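Local coordinates for Red carotenoid protein (RCP) (Nostoc sp., PDB 5FCY) that binds a carotenoid inside an all-helical domain of the orange carotenoid protein N-terminal family and probably serves in photoprotection, at residues Gln19-Asp24 with Ser124-Glu129; Glu25-Phe30 with Gln73-Leu78; Ala54-Leu59 with Trp102-Gln107. All coordinates share one frame; numbering follows the deposited sequence.

The three contacts join different pairs of helices around one beta-carotene. Contact 2, between helices 23-35 and 68-79, is the buried one and lies closest to the middle of the chain. Contacts 1 and 3 are only partly buried, on opposite sides of the chain's centre, and in both a leucine methyl meets a glutamate carboxylate near the surface. Contact 1 shares helix 23-35 with contact 2 and is tied to it by Glu25, which binds Ser127 and the backbone of Ser124. Contact 3 reaches contact 2 through packing of Trp102 on Leu27, Phe30 and Gln75, so hydrogen bonds lead on one side and packing round Trp102 on the other.

Contact 1 of 3, residues Gln19-Asp24 with Ser124-Glu129; sequences QKLDVD and SSESQE. With BCR (beta-carotene), chain B.
Beside the end of the beta-carotene pocket where helix 23-35 begins, Leu21 in the turn before that helix packs against Glu126 and Ser127 in the first turn of helix 125-136. Its two methyls divide the work. Leu21 CD1 meets the hydroxyl of Ser127, 3.5 Å from Ser127 OG, while Leu21 CD2 lies against the carboxylate of Glu126, 3.8 Å from Glu126 CD and almost evenly placed between its two oxygens. Glu126 holds CG opposite its backbone N (chi1 -172°) and runs extended from there, which carries the carboxylate out to the leucine; the two side chains pass each other obliquely. Ser127 OG has its polar partner elsewhere, in a hydrogen bond with Glu25 OE2, and that oxygen also takes the backbone N-H of Ser124. The helix start is also capped from within: Ser124 OG accepts from Glu126 N at 3.2 Å, with an N-H...O angle of 146°. On the pocket side, Asp24 CB comes within 3.6 Å of C4 in an end ring of the carotenoid, and Asp24 OD2 forms a salt bridge with Arg76. The turn is held to its own helix by Gln26 NE2, which bonds Leu21 O. No hydrogen bond joins the segments 19-24 and 124-129 themselves. Their meeting is thus a small van der Waals contact of leucine methyls with polar groups, beside a polar clasp: the Glu25 carboxylate lies at the start of helix 125-136, where the helix end would probably favour its negative charge, and Leu21 lies against the hydroxyl that it holds.

Contact 2 of 3, residues Glu25-Phe30 with Gln73-Leu78; sequences EQLALF and QLQRDL. With BCR (beta-carotene), chain B.
Leu27 of helix 23-35 reaches across to Gln75 and Arg76 of helix 68-79, and the van der Waals part of the contact rests on its two methyls. Leu27 CD2 approaches the amide oxygen of Gln75, 3.7 Å from Gln75 OE1, and also Gln75 CB; Leu27 CD1 lies 4.2 Å from Arg76 CG, crossing the arginine chain at about a right angle. Contacts to the carotenoid form the second group. Phe30 lays one ring face on the polyene, whose C16 stands 3.5 Å above the ring centre, and Phe30 CE1 is 3.5 Å from the methyl C36. Leu27 O comes to 3.4 Å from C10 of the carotenoid. The extended chain of Gln75 beyond CG (chi2 178°) carries its amide from the helix to the carotenoid, with Gln75 OE1 3.7 Å from the methyl C34. Arg76, the salt-bridge partner of Asp24, meets the end-ring methyl C32 obliquely. Around Phe30 other aromatics gather: Tyr149 edge-to-face, Trp18 and Trp102 with strongly inclined planes. One polar bond lies aside: Gln73 NE2 donates to Asp77 OD1 at 3.0 Å from above the carboxylate plane. Gln75 NE2 makes a weak bond to Gln71 O. An alanine in place of Phe30 would be likely to leave the polyene without the ring beneath C14 to C16 and the neighbouring aromatics without their partner. The chemistry implies a pocket wall that probably holds the carotenoid mainly by van der Waals contact: aromatic and aliphatic surface along the chain, an amide beside the polyene and an arginine beside the end ring.

Contact 3 of 3, residues Ala54-Leu59 with Trp102-Gln107; sequences AIAEGL and WYLLSQ. With BCR (beta-carotene), chain B.
Leu104 of helix 95-110 points into helix 53-64 and fills the close part of the contact with one methyl. Leu104 CD1 lies 3.8 Å from the backbone carbon Ala56 C and 4.1 Å from Ala56 CB, near Glu57 N as well; Ala56 is buried, and Thr97 and Leu100 also pack on it. The other side faces solvent. There the exposed Glu57 bends at chi2 (76°), folding its carboxylate back across the leucine at about a right angle, and touches it closely with a single carboxylate oxygen, Glu57 OE1 3.5 Å from Leu104 CD1; no hydrogen bond links the two segments. Further round the same helix 95-110, the residues turn to the carotenoid. Trp102 O comes within 3.4 Å of C15 and Ser106 CB within 3.8 Å of the same atom, while the indole meets the methyl C35 edge-on, in its plane. Leu105 CD1 lies over one face of that indole, toward its rim, and Trp102 NE1 is hydrogen-bonded to Tyr90, which should help fix the ring's rotation. One helix thus serves two faces, packing on helix 53-64 and lining the beta-carotene pocket, in keeping with the all-helical fold of the orange carotenoid protein N-terminal family.

Contact 1 of 3, residues Gln19-Asp24 with Ser124-Glu129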
loop_
_atom_site.group_PDB
_atom_site.type_symbol
_atom_site.label_atom_id
_atom_site.label_comp_id
_atom_site.label_asym_id
_atom_site.label_seq_id
_atom_site.Cartn_x
_atom_site.Cartn_y
_atom_site.Cartn_z
ATOM N N GLN A 19 2.199 9.560 -5.494
ATOM C CA GLN A 19 1.760 10.373 -4.368
ATOM C C GLN A 19 0.901 11.561 -4.780
ATOM O O GLN A 19 0.389 12.263 -3.902
ATOM C CB GLN A 19 2.979 10.870 -3.586
ATOM C CG GLN A 19 3.679 9.784 -2.788
ATOM C CD GLN A 19 5.104 10.150 -2.426
ATOM O OE1 GLN A 19 5.811 10.785 -3.208
ATOM N NE2 GLN A 19 5.534 9.750 -1.236
ATOM N N LYS A 20 0.733 11.807 -6.079
ATOM C CA LYS A 20 -0.124 12.884 -6.555
ATOM C C LYS A 20 -1.561 12.439 -6.781
ATOM O O LYS A 20 -2.436 13.292 -6.963
ATOM C CB LYS A 20 0.430 13.462 -7.861
ATOM C CG LYS A 20 1.741 14.205 -7.700
ATOM C CD LYS A 20 2.457 14.353 -9.033
ATOM C CE LYS A 20 3.836 14.979 -8.872
ATOM N NZ LYS A 20 4.704 14.734 -10.063
ATOM N N LEU A 21 -1.822 11.136 -6.773
ATOM C CA LEU A 21 -3.158 10.618 -7.005
ATOM C C LEU A 21 -4.017 10.786 -5.754
ATOM O O LEU A 21 -3.522 11.049 -4.655
ATOM C CB LEU A 21 -3.093 9.144 -7.402
ATOM C CG LEU A 21 -2.065 8.763 -8.470
ATOM C CD1 LEU A 21 -2.089 7.258 -8.712
ATOM C CD2 LEU A 21 -2.318 9.524 -9.767
ATOM N N ASP A 22 -5.327 10.637 -5.934
ATOM C CA ASP A 22 -6.227 10.567 -4.794
ATOM C C ASP A 22 -5.910 9.330 -3.957
ATOM O O ASP A 22 -5.362 8.339 -4.447
ATOM C CB ASP A 22 -7.684 10.541 -5.260
ATOM C CG ASP A 22 -8.109 11.835 -5.938
ATOM O OD1 ASP A 22 -7.623 12.912 -5.530
ATOM O OD2 ASP A 22 -8.931 11.775 -6.878
ATOM N N VAL A 23 -6.261 9.400 -2.671
ATOM C CA VAL A 23 -5.927 8.323 -1.739
ATOM C C VAL A 23 -6.498 6.998 -2.226
ATOM O O VAL A 23 -5.803 5.975 -2.255
ATOM C CB VAL A 23 -6.427 8.665 -0.324
ATOM C CG1 VAL A 23 -6.177 7.506 0.634
ATOM C CG2 VAL A 23 -5.735 9.912 0.175
ATOM N N ASP A 24 -7.779 6.990 -2.597
ATOM C CA ASP A 24 -8.388 5.764 -3.099
ATOM C C ASP A 24 -7.756 5.335 -4.415
ATOM O O ASP A 24 -7.564 4.138 -4.657
ATOM C CB ASP A 24 -9.893 5.960 -3.260
ATOM C CG ASP A 24 -10.637 5.877 -1.940
ATOM O OD1 ASP A 24 -9.996 5.562 -0.915
ATOM O OD2 ASP A 24 -11.864 6.113 -1.932
ATOM N N SER A 124 -7.759 5.428 -13.478
ATOM C CA SER A 124 -7.693 6.628 -14.294
ATOM C C SER A 124 -6.691 6.445 -15.430
ATOM O O SER A 124 -5.843 5.549 -15.412
ATOM C CB SER A 124 -7.293 7.829 -13.438
ATOM O OG SER A 124 -6.816 8.891 -14.247
ATOM N N SER A 125 -6.798 7.320 -16.432
ATOM C CA SER A 125 -5.841 7.299 -17.533
ATOM C C SER A 125 -4.416 7.458 -17.018
ATOM O O SER A 125 -3.495 6.784 -17.494
ATOM C CB SER A 125 -6.176 8.406 -18.535
ATOM O OG SER A 125 -5.222 8.456 -19.581
ATOM N N GLU A 126 -4.222 8.342 -16.037
ATOM C CA GLU A 126 -2.896 8.560 -15.467
ATOM C C GLU A 126 -2.397 7.317 -14.738
ATOM O O GLU A 126 -1.229 6.934 -14.881
ATOM C CB GLU A 126 -2.936 9.760 -14.519
ATOM C CG GLU A 126 -1.576 10.207 -14.002
ATOM C CD GLU A 126 -1.670 11.355 -13.010
ATOM O OE1 GLU A 126 -2.792 11.848 -12.761
ATOM O OE2 GLU A 126 -0.618 11.762 -12.474
ATOM N N SER A 127 -3.265 6.674 -13.956
ATOM C CA SER A 127 -2.848 5.516 -13.172
ATOM C C SER A 127 -2.461 4.350 -14.072
ATOM O O SER A 127 -1.416 3.720 -13.872
ATOM C CB SER A 127 -3.964 5.108 -12.213
ATOM O OG SER A 127 -4.182 6.110 -11.239
ATOM N N GLN A 128 -3.295 4.042 -15.068
ATOM C CA GLN A 128 -2.972 2.952 -15.982
ATOM C C GLN A 128 -1.635 3.191 -16.671
ATOM O O GLN A 128 -0.952 2.234 -17.051
ATOM C CB GLN A 128 -4.080 2.788 -17.021
ATOM C CG GLN A 128 -4.098 1.423 -17.694
ATOM C CD GLN A 128 -4.936 0.408 -16.934
ATOM O OE1 GLN A 128 -6.071 0.689 -16.547
ATOM N NE2 GLN A 128 -4.377 -0.779 -16.718
ATOM N N GLU A 129 -1.247 4.457 -16.840
ATOM C CA GLU A 129 0.057 4.766 -17.416
ATOM C C GLU A 129 1.174 4.406 -16.444
ATOM O O GLU A 129 2.162 3.768 -16.827
ATOM C CB GLU A 129 0.119 6.247 -17.793
ATOM C CG GLU A 129 1.094 6.578 -18.913
ATOM C CD GLU A 129 0.560 6.208 -20.284
ATOM O OE1 GLU A 129 1.012 5.191 -20.853
ATOM O OE2 GLU A 129 -0.319 6.935 -20.792
HETATM C C1 BCR B . -12.480 1.203 -1.533
HETATM C C2 BCR B . -13.543 1.643 -2.536
HETATM C C3 BCR B . -13.127 2.824 -3.406
HETATM C C4 BCR B . -11.634 2.804 -3.703
HETATM C C5 BCR B . -11.072 1.426 -3.457
HETATM C C6 BCR B . -11.161 0.921 -2.227
HETATM C C7 BCR B . -10.095 0.129 -1.529
HETATM C C8 BCR B . -8.875 -0.190 -2.011
HETATM C C9 BCR B . -7.895 -0.984 -1.212
HETATM C C10 BCR B . -6.703 -1.316 -1.774
HETATM C C11 BCR B . -5.638 -2.087 -1.107
HETATM C C33 BCR B . -10.503 0.668 -4.609
HETATM C C31 BCR B . -13.023 -0.026 -0.806
HETATM C C32 BCR B . -12.264 2.343 -0.553
HETATM C C34 BCR B . -8.277 -1.386 0.188
HETATM C C12 BCR B . -4.486 -2.344 -1.750
HETATM C C13 BCR B . -3.370 -3.106 -1.132
HETATM C C14 BCR B . -2.242 -3.326 -1.860
HETATM C C15 BCR B . -1.059 -4.055 -1.379
HETATM C C16 BCR B . 0.015 -4.253 -2.159
HETATM C C17 BCR B . 1.169 -4.991 -1.626
HETATM C C18 BCR B . 2.292 -5.254 -2.324
HETATM C C19 BCR B . 3.372 -6.002 -1.626
HETATM C C20 BCR B . 4.571 -6.268 -2.160
HETATM C C21 BCR B . 5.573 -7.009 -1.380
HETATM C C22 BCR B . 6.785 -7.339 -1.867
HETATM C C23 BCR B . 7.703 -8.117 -0.986
HETATM C C24 BCR B . 8.884 -8.596 -1.398
HETATM C C25 BCR B . 9.804 -9.391 -0.534
HETATM C C26 BCR B . 9.516 -9.762 0.715
HETATM C C27 BCR B . 10.434 -9.320 1.831
HETATM C C28 BCR B . 11.833 -9.102 1.268
HETATM C C29 BCR B . 12.120 -10.058 0.116
HETATM C C30 BCR B . 11.155 -9.842 -1.050
HETATM C C35 BCR B . -3.547 -3.583 0.283
HETATM C C36 BCR B . 2.405 -4.791 -3.750
HETATM C C37 BCR B . 7.125 -6.929 -3.272
HETATM C C38 BCR B . 8.364 -10.687 1.021
HETATM C C39 BCR B . 10.950 -11.145 -1.809
HETATM C C40 BCR B . 11.768 -8.811 -1.991
#

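Contact 2 of 3, residues Glu25-Phe30 with Gln73-Leu78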
loop_
_atom_site.group_PDB
_atom_site.type_symbol
_atom_site.label_atom_id
_atom_site.label_comp_id
_atom_site.label_asym_id
_atom_site.label_seq_id
_atom_site.Cartn_x
_atom_site.Cartn_y
_atom_site.Cartn_z
ATOM N N GLU A 25 -7.424 6.297 -5.277
ATOM C CA GLU A 25 -6.717 5.974 -6.512
ATOM C C GLU A 25 -5.368 5.331 -6.215
ATOM O O GLU A 25 -4.954 4.389 -6.902
ATOM C CB GLU A 25 -6.535 7.240 -7.350
ATOM C CG GLU A 25 -6.037 6.994 -8.764
ATOM C CD GLU A 25 -7.083 6.338 -9.642
ATOM O OE1 GLU A 25 -8.206 6.098 -9.151
ATOM O OE2 GLU A 25 -6.785 6.065 -10.822
ATOM N N GLN A 26 -4.666 5.830 -5.194
ATOM C CA GLN A 26 -3.394 5.235 -4.799
ATOM C C GLN A 26 -3.583 3.787 -4.370
ATOM O O GLN A 26 -2.833 2.898 -4.788
ATOM C CB GLN A 26 -2.762 6.045 -3.664
ATOM C CG GLN A 26 -2.252 7.422 -4.072
ATOM C CD GLN A 26 -1.442 8.103 -2.978
ATOM O OE1 GLN A 26 -0.501 7.526 -2.434
ATOM N NE2 GLN A 26 -1.808 9.338 -2.655
ATOM N N LEU A 27 -4.581 3.535 -3.523
ATOM C CA LEU A 27 -4.830 2.177 -3.054
ATOM C C LEU A 27 -5.214 1.261 -4.207
ATOM O O LEU A 27 -4.851 0.079 -4.218
ATOM C CB LEU A 27 -5.923 2.193 -1.986
ATOM C CG LEU A 27 -5.489 2.704 -0.611
ATOM C CD1 LEU A 27 -6.691 3.157 0.204
ATOM C CD2 LEU A 27 -4.717 1.623 0.131
ATOM N N ALA A 28 -5.944 1.790 -5.192
ATOM C CA ALA A 28 -6.323 0.983 -6.347
ATOM C C ALA A 28 -5.094 0.574 -7.147
ATOM O O ALA A 28 -4.942 -0.593 -7.522
ATOM C CB ALA A 28 -7.306 1.754 -7.228
ATOM N N LEU A 29 -4.203 1.529 -7.417
ATOM C CA LEU A 29 -2.974 1.214 -8.137
ATOM C C LEU A 29 -2.170 0.150 -7.400
ATOM O O LEU A 29 -1.688 -0.814 -8.006
ATOM C CB LEU A 29 -2.145 2.484 -8.324
ATOM C CG LEU A 29 -0.821 2.325 -9.066
ATOM C CD1 LEU A 29 -1.057 1.856 -10.487
ATOM C CD2 LEU A 29 -0.058 3.635 -9.054
ATOM N N PHE A 30 -2.022 0.308 -6.083
ATOM C CA PHE A 30 -1.269 -0.660 -5.292
ATOM C C PHE A 30 -1.901 -2.045 -5.378
ATOM O O PHE A 30 -1.194 -3.057 -5.412
ATOM C CB PHE A 30 -1.202 -0.186 -3.835
ATOM C CG PHE A 30 0.059 -0.576 -3.091
ATOM C CD1 PHE A 30 1.201 -1.002 -3.749
ATOM C CD2 PHE A 30 0.091 -0.499 -1.709
ATOM C CE1 PHE A 30 2.341 -1.336 -3.041
ATOM C CE2 PHE A 30 1.224 -0.839 -1.000
ATOM C CZ PHE A 30 2.350 -1.261 -1.668
ATOM N N GLN A 73 -10.306 2.940 6.659
ATOM C CA GLN A 73 -9.875 4.257 7.108
ATOM C C GLN A 73 -8.419 4.251 7.552
ATOM O O GLN A 73 -7.723 5.262 7.403
ATOM C CB GLN A 73 -10.778 4.748 8.241
ATOM C CG GLN A 73 -10.604 6.220 8.569
ATOM C CD GLN A 73 -10.817 7.111 7.361
ATOM O OE1 GLN A 73 -11.772 6.932 6.604
ATOM N NE2 GLN A 73 -9.915 8.066 7.162
ATOM N N LEU A 74 -7.937 3.130 8.094
ATOM C CA LEU A 74 -6.533 3.049 8.481
ATOM C C LEU A 74 -5.624 3.201 7.268
ATOM O O LEU A 74 -4.701 4.023 7.269
ATOM C CB LEU A 74 -6.252 1.725 9.189
ATOM C CG LEU A 74 -4.780 1.498 9.549
ATOM C CD1 LEU A 74 -4.346 2.435 10.666
ATOM C CD2 LEU A 74 -4.539 0.055 9.926
ATOM N N GLN A 75 -5.863 2.401 6.226
ATOM C CA GLN A 75 -5.014 2.461 5.041
ATOM C C GLN A 75 -5.008 3.863 4.446
ATOM O O GLN A 75 -3.955 4.376 4.056
ATOM C CB GLN A 75 -5.484 1.434 4.012
ATOM C CG GLN A 75 -5.493 0.011 4.534
ATOM C CD GLN A 75 -6.003 -0.983 3.511
ATOM O OE1 GLN A 75 -5.390 -1.187 2.462
ATOM N NE2 GLN A 75 -7.138 -1.605 3.810
ATOM N N ARG A 76 -6.178 4.501 4.374
ATOM C CA ARG A 76 -6.238 5.906 3.983
ATOM C C ARG A 76 -5.419 6.770 4.933
ATOM O O ARG A 76 -4.627 7.614 4.500
ATOM C CB ARG A 76 -7.689 6.381 3.960
ATOM C CG ARG A 76 -8.587 5.632 2.999
ATOM C CD ARG A 76 -10.041 6.001 3.234
ATOM N NE ARG A 76 -10.862 5.827 2.040
ATOM C CZ ARG A 76 -12.157 6.116 1.979
ATOM N NH1 ARG A 76 -12.784 6.592 3.045
ATOM N NH2 ARG A 76 -12.828 5.928 0.853
ATOM N N ASP A 77 -5.608 6.575 6.242
ATOM C CA ASP A 77 -4.890 7.370 7.230
ATOM C C ASP A 77 -3.382 7.167 7.135
ATOM O O ASP A 77 -2.614 8.080 7.455
ATOM C CB ASP A 77 -5.384 7.023 8.634
ATOM C CG ASP A 77 -6.767 7.583 8.926
ATOM O OD1 ASP A 77 -7.166 8.574 8.278
ATOM O OD2 ASP A 77 -7.456 7.034 9.810
ATOM N N LEU A 78 -2.936 5.984 6.703
ATOM C CA LEU A 78 -1.503 5.767 6.527
ATOM C C LEU A 78 -0.973 6.562 5.342
ATOM O O LEU A 78 0.136 7.107 5.400
ATOM C CB LEU A 78 -1.208 4.278 6.346
ATOM C CG LEU A 78 -1.538 3.345 7.515
ATOM C CD1 LEU A 78 -1.077 1.933 7.199
ATOM C CD2 LEU A 78 -0.925 3.832 8.819
HETATM C C1 BCR B . -12.480 1.203 -1.533
HETATM C C2 BCR B . -13.543 1.643 -2.536
HETATM C C3 BCR B . -13.127 2.824 -3.406
HETATM C C4 BCR B . -11.634 2.804 -3.703
HETATM C C5 BCR B . -11.072 1.426 -3.457
HETATM C C6 BCR B . -11.161 0.921 -2.227
HETATM C C7 BCR B . -10.095 0.129 -1.529
HETATM C C8 BCR B . -8.875 -0.190 -2.011
HETATM C C9 BCR B . -7.895 -0.984 -1.212
HETATM C C10 BCR B . -6.703 -1.316 -1.774
HETATM C C11 BCR B . -5.638 -2.087 -1.107
HETATM C C33 BCR B . -10.503 0.668 -4.609
HETATM C C31 BCR B . -13.023 -0.026 -0.806
HETATM C C32 BCR B . -12.264 2.343 -0.553
HETATM C C34 BCR B . -8.277 -1.386 0.188
HETATM C C12 BCR B . -4.486 -2.344 -1.750
HETATM C C13 BCR B . -3.370 -3.106 -1.132
HETATM C C14 BCR B . -2.242 -3.326 -1.860
HETATM C C15 BCR B . -1.059 -4.055 -1.379
HETATM C C16 BCR B . 0.015 -4.253 -2.159
HETATM C C17 BCR B . 1.169 -4.991 -1.626
HETATM C C18 BCR B . 2.292 -5.254 -2.324
HETATM C C19 BCR B . 3.372 -6.002 -1.626
HETATM C C20 BCR B . 4.571 -6.268 -2.160
HETATM C C21 BCR B . 5.573 -7.009 -1.380
HETATM C C22 BCR B . 6.785 -7.339 -1.867
HETATM C C23 BCR B . 7.703 -8.117 -0.986
HETATM C C24 BCR B . 8.884 -8.596 -1.398
HETATM C C25 BCR B . 9.804 -9.391 -0.534
HETATM C C26 BCR B . 9.516 -9.762 0.715
HETATM C C27 BCR B . 10.434 -9.320 1.831
HETATM C C28 BCR B . 11.833 -9.102 1.268
HETATM C C29 BCR B . 12.120 -10.058 0.116
HETATM C C30 BCR B . 11.155 -9.842 -1.050
HETATM C C35 BCR B . -3.547 -3.583 0.283
HETATM C C36 BCR B . 2.405 -4.791 -3.750
HETATM C C37 BCR B . 7.125 -6.929 -3.272
HETATM C C38 BCR B . 8.364 -10.687 1.021
HETATM C C39 BCR B . 10.950 -11.145 -1.809
HETATM C C40 BCR B . 11.768 -8.811 -1.991
#

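Contact 3 of 3, residues Ala54-Leu59 with Trp102-Gln107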
loop_
_atom_site.group_PDB
_atom_site.type_symbol
_atom_site.label_atom_id
_atom_site.label_comp_id
_atom_site.label_asym_id
_atom_site.label_seq_id
_atom_site.Cartn_x
_atom_site.Cartn_y
_atom_site.Cartn_z
ATOM N N ALA A 54 6.968 -11.178 11.890
ATOM C CA ALA A 54 6.131 -11.252 13.082
ATOM C C ALA A 54 5.589 -9.880 13.447
ATOM O O ALA A 54 4.391 -9.721 13.711
ATOM C CB ALA A 54 6.929 -11.842 14.245
ATOM N N ILE A 55 6.462 -8.871 13.469
ATOM C CA ILE A 55 6.011 -7.505 13.712
ATOM C C ILE A 55 4.931 -7.123 12.705
ATOM O O ILE A 55 3.918 -6.509 13.061
ATOM C CB ILE A 55 7.206 -6.536 13.665
ATOM C CG1 ILE A 55 8.239 -6.928 14.728
ATOM C CG2 ILE A 55 6.739 -5.101 13.877
ATOM C CD1 ILE A 55 9.492 -6.081 14.732
ATOM N N ALA A 56 5.124 -7.494 11.437
ATOM C CA ALA A 56 4.124 -7.201 10.416
ATOM C C ALA A 56 2.835 -7.968 10.679
ATOM O O ALA A 56 1.738 -7.404 10.594
ATOM C CB ALA A 56 4.676 -7.536 9.030
ATOM N N GLU A 57 2.946 -9.261 10.996
ATOM C CA GLU A 57 1.761 -10.041 11.335
ATOM C C GLU A 57 1.056 -9.471 12.557
ATOM O O GLU A 57 -0.177 -9.514 12.641
ATOM C CB GLU A 57 2.144 -11.502 11.581
ATOM C CG GLU A 57 0.957 -12.463 11.619
ATOM C CD GLU A 57 0.399 -12.773 10.237
ATOM O OE1 GLU A 57 1.198 -12.909 9.283
ATOM O OE2 GLU A 57 -0.839 -12.879 10.102
ATOM N N GLY A 58 1.814 -8.934 13.511
ATOM C CA GLY A 58 1.228 -8.305 14.677
ATOM C C GLY A 58 0.363 -7.121 14.301
ATOM O O GLY A 58 -0.840 -7.105 14.582
ATOM N N LEU A 59 0.969 -6.121 13.656
ATOM C CA LEU A 59 0.207 -4.960 13.207
ATOM C C LEU A 59 -0.950 -5.375 12.311
ATOM O O LEU A 59 -2.017 -4.752 12.344
ATOM C CB LEU A 59 1.128 -3.980 12.474
ATOM C CG LEU A 59 0.566 -2.589 12.158
ATOM C CD1 LEU A 59 0.302 -1.799 13.434
ATOM C CD2 LEU A 59 1.509 -1.818 11.244
ATOM N N TRP A 102 1.982 -4.255 4.190
ATOM C CA TRP A 102 1.110 -3.991 3.053
ATOM C C TRP A 102 0.862 -5.250 2.233
ATOM O O TRP A 102 -0.188 -5.371 1.594
ATOM C CB TRP A 102 1.702 -2.882 2.183
ATOM C CG TRP A 102 1.370 -1.517 2.686
ATOM C CD1 TRP A 102 2.184 -0.682 3.390
ATOM C CD2 TRP A 102 0.121 -0.830 2.536
ATOM N NE1 TRP A 102 1.523 0.487 3.684
ATOM C CE2 TRP A 102 0.255 0.420 3.171
ATOM C CE3 TRP A 102 -1.094 -1.150 1.923
ATOM C CZ2 TRP A 102 -0.779 1.349 3.212
ATOM C CZ3 TRP A 102 -2.122 -0.225 1.964
ATOM C CH2 TRP A 102 -1.958 1.009 2.604
ATOM N N TYR A 103 1.803 -6.196 2.239
ATOM C CA TYR A 103 1.569 -7.469 1.565
ATOM C C TYR A 103 0.495 -8.280 2.283
ATOM O O TYR A 103 -0.438 -8.789 1.652
ATOM C CB TYR A 103 2.867 -8.272 1.478
ATOM C CG TYR A 103 2.680 -9.615 0.813
ATOM C CD1 TYR A 103 2.476 -9.708 -0.556
ATOM C CD2 TYR A 103 2.697 -10.787 1.556
ATOM C CE1 TYR A 103 2.297 -10.934 -1.172
ATOM C CE2 TYR A 103 2.520 -12.018 0.950
ATOM C CZ TYR A 103 2.321 -12.086 -0.414
ATOM O OH TYR A 103 2.145 -13.307 -1.028
ATOM N N LEU A 104 0.616 -8.416 3.606
ATOM C CA LEU A 104 -0.372 -9.172 4.370
ATOM C C LEU A 104 -1.764 -8.571 4.237
ATOM O O LEU A 104 -2.762 -9.293 4.341
ATOM C CB LEU A 104 0.037 -9.236 5.840
ATOM C CG LEU A 104 1.410 -9.844 6.133
ATOM C CD1 LEU A 104 1.641 -9.907 7.629
ATOM C CD2 LEU A 104 1.550 -11.226 5.510
ATOM N N LEU A 105 -1.857 -7.255 4.024
ATOM C CA LEU A 105 -3.153 -6.648 3.744
ATOM C C LEU A 105 -3.726 -7.171 2.437
ATOM O O LEU A 105 -4.918 -7.482 2.354
ATOM C CB LEU A 105 -3.028 -5.126 3.689
ATOM C CG LEU A 105 -2.690 -4.379 4.978
ATOM C CD1 LEU A 105 -2.596 -2.891 4.688
ATOM C CD2 LEU A 105 -3.717 -4.647 6.066
ATOM N N SER A 106 -2.892 -7.274 1.402
ATOM C CA SER A 106 -3.371 -7.782 0.122
ATOM C C SER A 106 -3.769 -9.250 0.228
ATOM O O SER A 106 -4.790 -9.663 -0.335
ATOM C CB SER A 106 -2.303 -7.585 -0.954
ATOM O OG SER A 106 -1.062 -8.138 -0.555
ATOM N N GLN A 107 -2.980 -10.052 0.945
ATOM C CA GLN A 107 -3.370 -11.439 1.185
ATOM C C GLN A 107 -4.672 -11.506 1.973
ATOM O O GLN A 107 -5.589 -12.254 1.618
ATOM C CB GLN A 107 -2.257 -12.182 1.923
ATOM C CG GLN A 107 -1.246 -12.844 1.012
ATOM C CD GLN A 107 -0.355 -13.813 1.757
ATOM O OE1 GLN A 107 -0.431 -13.929 2.980
ATOM N NE2 GLN A 107 0.492 -14.523 1.022
HETATM C C1 BCR B . -12.480 1.203 -1.533
HETATM C C2 BCR B . -13.543 1.643 -2.536
HETATM C C3 BCR B . -13.127 2.824 -3.406
HETATM C C4 BCR B . -11.634 2.804 -3.703
HETATM C C5 BCR B . -11.072 1.426 -3.457
HETATM C C6 BCR B . -11.161 0.921 -2.227
HETATM C C7 BCR B . -10.095 0.129 -1.529
HETATM C C8 BCR B . -8.875 -0.190 -2.011
HETATM C C9 BCR B . -7.895 -0.984 -1.212
HETATM C C10 BCR B . -6.703 -1.316 -1.774
HETATM C C11 BCR B . -5.638 -2.087 -1.107
HETATM C C33 BCR B . -10.503 0.668 -4.609
HETATM C C31 BCR B . -13.023 -0.026 -0.806
HETATM C C32 BCR B . -12.264 2.343 -0.553
HETATM C C34 BCR B . -8.277 -1.386 0.188
HETATM C C12 BCR B . -4.486 -2.344 -1.750
HETATM C C13 BCR B . -3.370 -3.106 -1.132
HETATM C C14 BCR B . -2.242 -3.326 -1.860
HETATM C C15 BCR B . -1.059 -4.055 -1.379
HETATM C C16 BCR B . 0.015 -4.253 -2.159
HETATM C C17 BCR B . 1.169 -4.991 -1.626
HETATM C C18 BCR B . 2.292 -5.254 -2.324
HETATM C C19 BCR B . 3.372 -6.002 -1.626
HETATM C C20 BCR B . 4.571 -6.268 -2.160
HETATM C C21 BCR B . 5.573 -7.009 -1.380
HETATM C C22 BCR B . 6.785 -7.339 -1.867
HETATM C C23 BCR B . 7.703 -8.117 -0.986
HETATM C C24 BCR B . 8.884 -8.596 -1.398
HETATM C C25 BCR B . 9.804 -9.391 -0.534
HETATM C C26 BCR B . 9.516 -9.762 0.715
HETATM C C27 BCR B . 10.434 -9.320 1.831
HETATM C C28 BCR B . 11.833 -9.102 1.268
HETATM C C29 BCR B . 12.120 -10.058 0.116
HETATM C C30 BCR B . 11.155 -9.842 -1.050
HETATM C C35 BCR B . -3.547 -3.583 0.283
HETATM C C36 BCR B . 2.405 -4.791 -3.750
HETATM C C37 BCR B . 7.125 -6.929 -3.272
HETATM C C38 BCR B . 8.364 -10.687 1.021
HETATM C C39 BCR B . 10.950 -11.145 -1.809
HETATM C C40 BCR B . 11.768 -8.811 -1.991
#